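Side-chain contact in DnaJ homolog subfamily C member 10 (PDB 3APQ), which reduces disulfide bonds in the endoplasmic reticulum, serving both the correct folding of proteins and the degradation of misfolded ones: residues 91-96 with 118-123. Residues are numbered along the deposited sequence; the frame is centred on the assembly and turned at random. Where two conformers were deposited one is given.
Sequences GIYDDD and FVNFYS
Tyr93 and Tyr122 form a buried T-shaped aromatic pair flanked by three bridging waters, where the loop between helix 83-88 and strand 100-101 meets strand 117-122, central in the thioredoxin-fold sheet. The ring planes stand at 88° with centroids 5.7 Å apart, and the edge of Tyr93 points at the face of Tyr122; Tyr93 CE2 comes within 4.0 Å of Tyr122 CE2. The two side chains run past each other in opposite directions, bringing Tyr93 OH to the Asn120 amide and Tyr122 OH toward Ile92 N and Tyr93 N. Tyr93 OH ends beside Asn120 ND2, but at an angle too poor to hydrogen-bond; instead water 3 joins them, 2.6 Å from Tyr93 OH and accepting from Asn120 ND2. Tyr122 OH is held by two waters, at 2.8 Å (water 1) and 2.7 Å (water 2), which accept from Ile92 N and Tyr93 N, respectively. Ile92 adds CG1 against Tyr122 CE1 at 3.9 Å, while its CG2, anti to the backbone N, covers the centre of one Tyr93 face. A leucine in place of Tyr93 would probably leave water 3 without its hydroxyl partner and the Tyr122 face without its aromatic edge. Around this pair, Tyr93 meets Ala133 and Trp136 of helix 127-142 and Ala151 of strand 148-153, whereas Tyr122 touches Ala151 and redox-active Cys129; Asp94, salt-bridged to Arg20, ties the same loop to helix 16-30 of the J domain.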
ATOM      1  N   GLY A  91      -1.764   5.191   2.695  1.00 15.58           N
ATOM      2  CA  GLY A  91      -0.349   4.791   2.870  1.00 15.92           C
ATOM      3  C   GLY A  91      -0.076   4.303   4.282  1.00 16.33           C
ATOM      4  O   GLY A  91       0.891   4.720   4.924  1.00 15.31           O
ATOM      5  N   ILE A  92      -0.968   3.435   4.772  1.00 15.59           N
ATOM      6  CA  ILE A  92      -1.018   3.041   6.179  1.00 18.22           C
ATOM      7  C   ILE A  92       0.332   2.691   6.776  1.00 15.50           C
ATOM      8  O   ILE A  92       0.624   3.031   7.932  1.00 14.28           O
ATOM      9  CB  ILE A  92      -1.960   1.713   6.331  1.00 18.34           C
ATOM     10  CG1 ILE A  92      -3.405   2.125   6.067  1.00 26.85           C
ATOM     11  CG2 ILE A  92      -1.943   1.124   7.688  1.00 22.88           C
ATOM     12  CD1 ILE A  92      -3.715   3.556   6.651  1.00 25.32           C
ATOM     13  N   TYR A  93       1.107   1.926   6.028  1.00 13.72           N
ATOM     14  CA  TYR A  93       2.348   1.400   6.622  1.00 13.15           C
ATOM     15  C   TYR A  93       3.587   2.064   6.116  1.00 13.84           C
ATOM     16  O   TYR A  93       4.647   1.507   6.341  1.00 12.23           O
ATOM     17  CB  TYR A  93       2.460  -0.135   6.407  1.00 13.33           C
ATOM     18  CG  TYR A  93       1.361  -0.881   7.177  1.00 12.46           C
ATOM     19  CD1 TYR A  93       1.285  -0.832   8.583  1.00 14.34           C
ATOM     20  CD2 TYR A  93       0.377  -1.603   6.480  1.00 16.23           C
ATOM     21  CE1 TYR A  93       0.274  -1.518   9.284  1.00 14.23           C
ATOM     22  CE2 TYR A  93      -0.648  -2.235   7.161  1.00 13.49           C
ATOM     23  CZ  TYR A  93      -0.677  -2.199   8.565  1.00 16.37           C
ATOM     24  OH  TYR A  93      -1.692  -2.849   9.197  1.00 13.19           O
ATOM     25  N   ASP A  94       3.448   3.220   5.463  1.00 14.30           N
ATOM     26  CA  ASP A  94       4.583   3.946   4.838  1.00 16.44           C
ATOM     27  C   ASP A  94       5.633   4.463   5.797  1.00 16.59           C
ATOM     28  O   ASP A  94       6.761   4.730   5.380  1.00 18.32           O
ATOM     29  CB  ASP A  94       4.095   5.098   3.978  1.00 15.60           C
ATOM     30  CG  ASP A  94       3.458   4.609   2.661  1.00 17.61           C
ATOM     31  OD1 ASP A  94       3.508   3.373   2.371  1.00 15.10           O
ATOM     32  OD2 ASP A  94       2.895   5.455   1.940  1.00 17.41           O
ATOM     33  N   ASP A  95       5.253   4.661   7.072  1.00 17.10           N
ATOM     34  CA  ASP A  95       6.227   5.081   8.066  1.00 19.00           C
ATOM     35  C   ASP A  95       6.726   3.957   8.965  1.00 16.68           C
ATOM     36  O   ASP A  95       7.323   4.267   9.991  1.00 17.45           O
ATOM     37  CB  ASP A  95       5.646   6.184   8.973  1.00 19.49           C
ATOM     38  CG  ASP A  95       5.255   7.417   8.220  1.00 28.45           C
ATOM     39  OD1 ASP A  95       6.001   7.860   7.311  1.00 34.47           O
ATOM     40  OD2 ASP A  95       4.207   8.001   8.556  1.00 35.25           O
ATOM     41  N   ASP A  96       6.466   2.683   8.602  1.00 15.10           N
ATOM     42  CA  ASP A  96       6.880   1.502   9.337  1.00 14.03           C
ATOM     43  C   ASP A  96       7.896   0.773   8.466  1.00 13.25           C
ATOM     44  O   ASP A  96       7.523   0.034   7.561  1.00 13.10           O
ATOM     45  CB  ASP A  96       5.660   0.619   9.642  1.00 13.46           C
ATOM     46  CG  ASP A  96       4.554   1.430  10.260  1.00 15.31           C
ATOM     47  OD1 ASP A  96       4.856   2.015  11.325  1.00 14.91           O
ATOM     48  OD2 ASP A  96       3.451   1.555   9.658  1.00 12.86           O
ATOM     49  N   PHE A 118       4.852 -13.002   5.244  1.00 15.12           N
ATOM     50  CA  PHE A 118       3.581 -13.003   5.924  1.00 14.23           C
ATOM     51  C   PHE A 118       2.964 -11.649   5.604  1.00 13.51           C
ATOM     52  O   PHE A 118       3.560 -10.597   5.938  1.00 12.97           O
ATOM     53  CB  PHE A 118       3.884 -13.130   7.414  1.00 14.86           C
ATOM     54  CG  PHE A 118       2.669 -13.350   8.301  1.00 14.74           C
ATOM     55  CD1 PHE A 118       2.834 -13.251   9.672  1.00 14.11           C
ATOM     56  CD2 PHE A 118       1.397 -13.746   7.796  1.00 14.88           C
ATOM     57  CE1 PHE A 118       1.749 -13.499  10.549  1.00 16.07           C
ATOM     58  CE2 PHE A 118       0.328 -13.974   8.649  1.00 16.15           C
ATOM     59  CZ  PHE A 118       0.492 -13.850  10.040  1.00 15.16           C
ATOM     60  N   VAL A 119       1.845 -11.695   4.883  1.00 13.21           N
ATOM     61  CA  VAL A 119       1.248 -10.522   4.264  1.00 12.97           C
ATOM     62  C   VAL A 119      -0.174 -10.233   4.798  1.00 12.79           C
ATOM     63  O   VAL A 119      -1.023 -11.131   4.905  1.00 13.67           O
ATOM     64  CB  VAL A 119       1.190 -10.716   2.728  1.00 14.53           C
ATOM     65  CG1 VAL A 119       0.509  -9.479   2.026  1.00 16.20           C
ATOM     66  CG2 VAL A 119       2.608 -10.948   2.206  1.00 13.48           C
ATOM     67  N   ASN A 120      -0.388  -8.966   5.142  1.00 13.33           N
ATOM     68  CA  ASN A 120      -1.654  -8.445   5.605  1.00 13.27           C
ATOM     69  C   ASN A 120      -2.327  -7.792   4.413  1.00 12.20           C
ATOM     70  O   ASN A 120      -1.838  -6.742   3.926  1.00 12.34           O
ATOM     71  CB  ASN A 120      -1.389  -7.397   6.687  1.00 11.94           C
ATOM     72  CG  ASN A 120      -2.636  -6.664   7.131  1.00 14.29           C
ATOM     73  OD1 ASN A 120      -3.743  -6.957   6.679  1.00 15.81           O
ATOM     74  ND2 ASN A 120      -2.466  -5.742   8.070  1.00 15.59           N
ATOM     75  N   PHE A 121      -3.411  -8.418   3.948  1.00 12.59           N
ATOM     76  CA  PHE A 121      -4.264  -7.887   2.872  1.00 13.11           C
ATOM     77  C   PHE A 121      -5.352  -7.056   3.536  1.00 13.84           C
ATOM     78  O   PHE A 121      -6.192  -7.582   4.288  1.00 14.10           O
ATOM     79  CB  PHE A 121      -4.927  -8.997   2.037  1.00 13.73           C
ATOM     80  CG  PHE A 121      -3.962  -9.781   1.189  1.00 16.59           C
ATOM     81  CD1 PHE A 121      -3.778  -9.463  -0.141  1.00 18.81           C
ATOM     82  CD2 PHE A 121      -3.284 -10.873   1.731  1.00 17.96           C
ATOM     83  CE1 PHE A 121      -2.879 -10.196  -0.921  1.00 20.19           C
ATOM     84  CE2 PHE A 121      -2.366 -11.603   0.960  1.00 17.83           C
ATOM     85  CZ  PHE A 121      -2.181 -11.261  -0.367  1.00 22.86           C
ATOM     86  N   TYR A 122      -5.321  -5.767   3.289  1.00 13.88           N
ATOM     87  CA  TYR A 122      -6.272  -4.844   3.946  1.00 15.35           C
ATOM     88  C   TYR A 122      -7.006  -4.002   2.902  1.00 16.72           C
ATOM     89  O   TYR A 122      -6.739  -4.096   1.704  1.00 14.71           O
ATOM     90  CB  TYR A 122      -5.491  -3.996   4.998  1.00 16.22           C
ATOM     91  CG  TYR A 122      -4.470  -3.039   4.391  1.00 15.41           C
ATOM     92  CD1 TYR A 122      -4.851  -1.741   4.107  1.00 17.47           C
ATOM     93  CD2 TYR A 122      -3.150  -3.414   4.093  1.00 14.83           C
ATOM     94  CE1 TYR A 122      -3.999  -0.830   3.519  1.00 20.17           C
ATOM     95  CE2 TYR A 122      -2.240  -2.440   3.473  1.00 16.70           C
ATOM     96  CZ  TYR A 122      -2.697  -1.163   3.223  1.00 19.39           C
ATOM     97  OH  TYR A 122      -1.935  -0.117   2.670  1.00 24.48           O
ATOM     98  N   SER A 123      -7.975  -3.189   3.334  1.00 17.22           N
ATOM     99  CA  SER A 123      -8.711  -2.352   2.415  0.50 18.00           C
ATOM    100  C   SER A 123      -8.978  -1.025   3.134  1.00 19.07           C
ATOM    101  O   SER A 123      -9.098  -1.017   4.361  1.00 18.96           O
ATOM    102  CB  SER A 123     -10.006  -3.042   1.982  0.50 18.96           C
ATOM    103  OG  SER A 123     -10.814  -2.208   1.178  0.50 17.49           O
TER
HETATM  104  O   HOH W   1      -3.115   2.408   2.955  1.00 19.80           O
HETATM  105  O   HOH W   2       0.577   0.467   3.431  1.00 26.68           O
HETATM  106  O   HOH W   3      -4.236  -3.188   8.804  1.00 30.70           O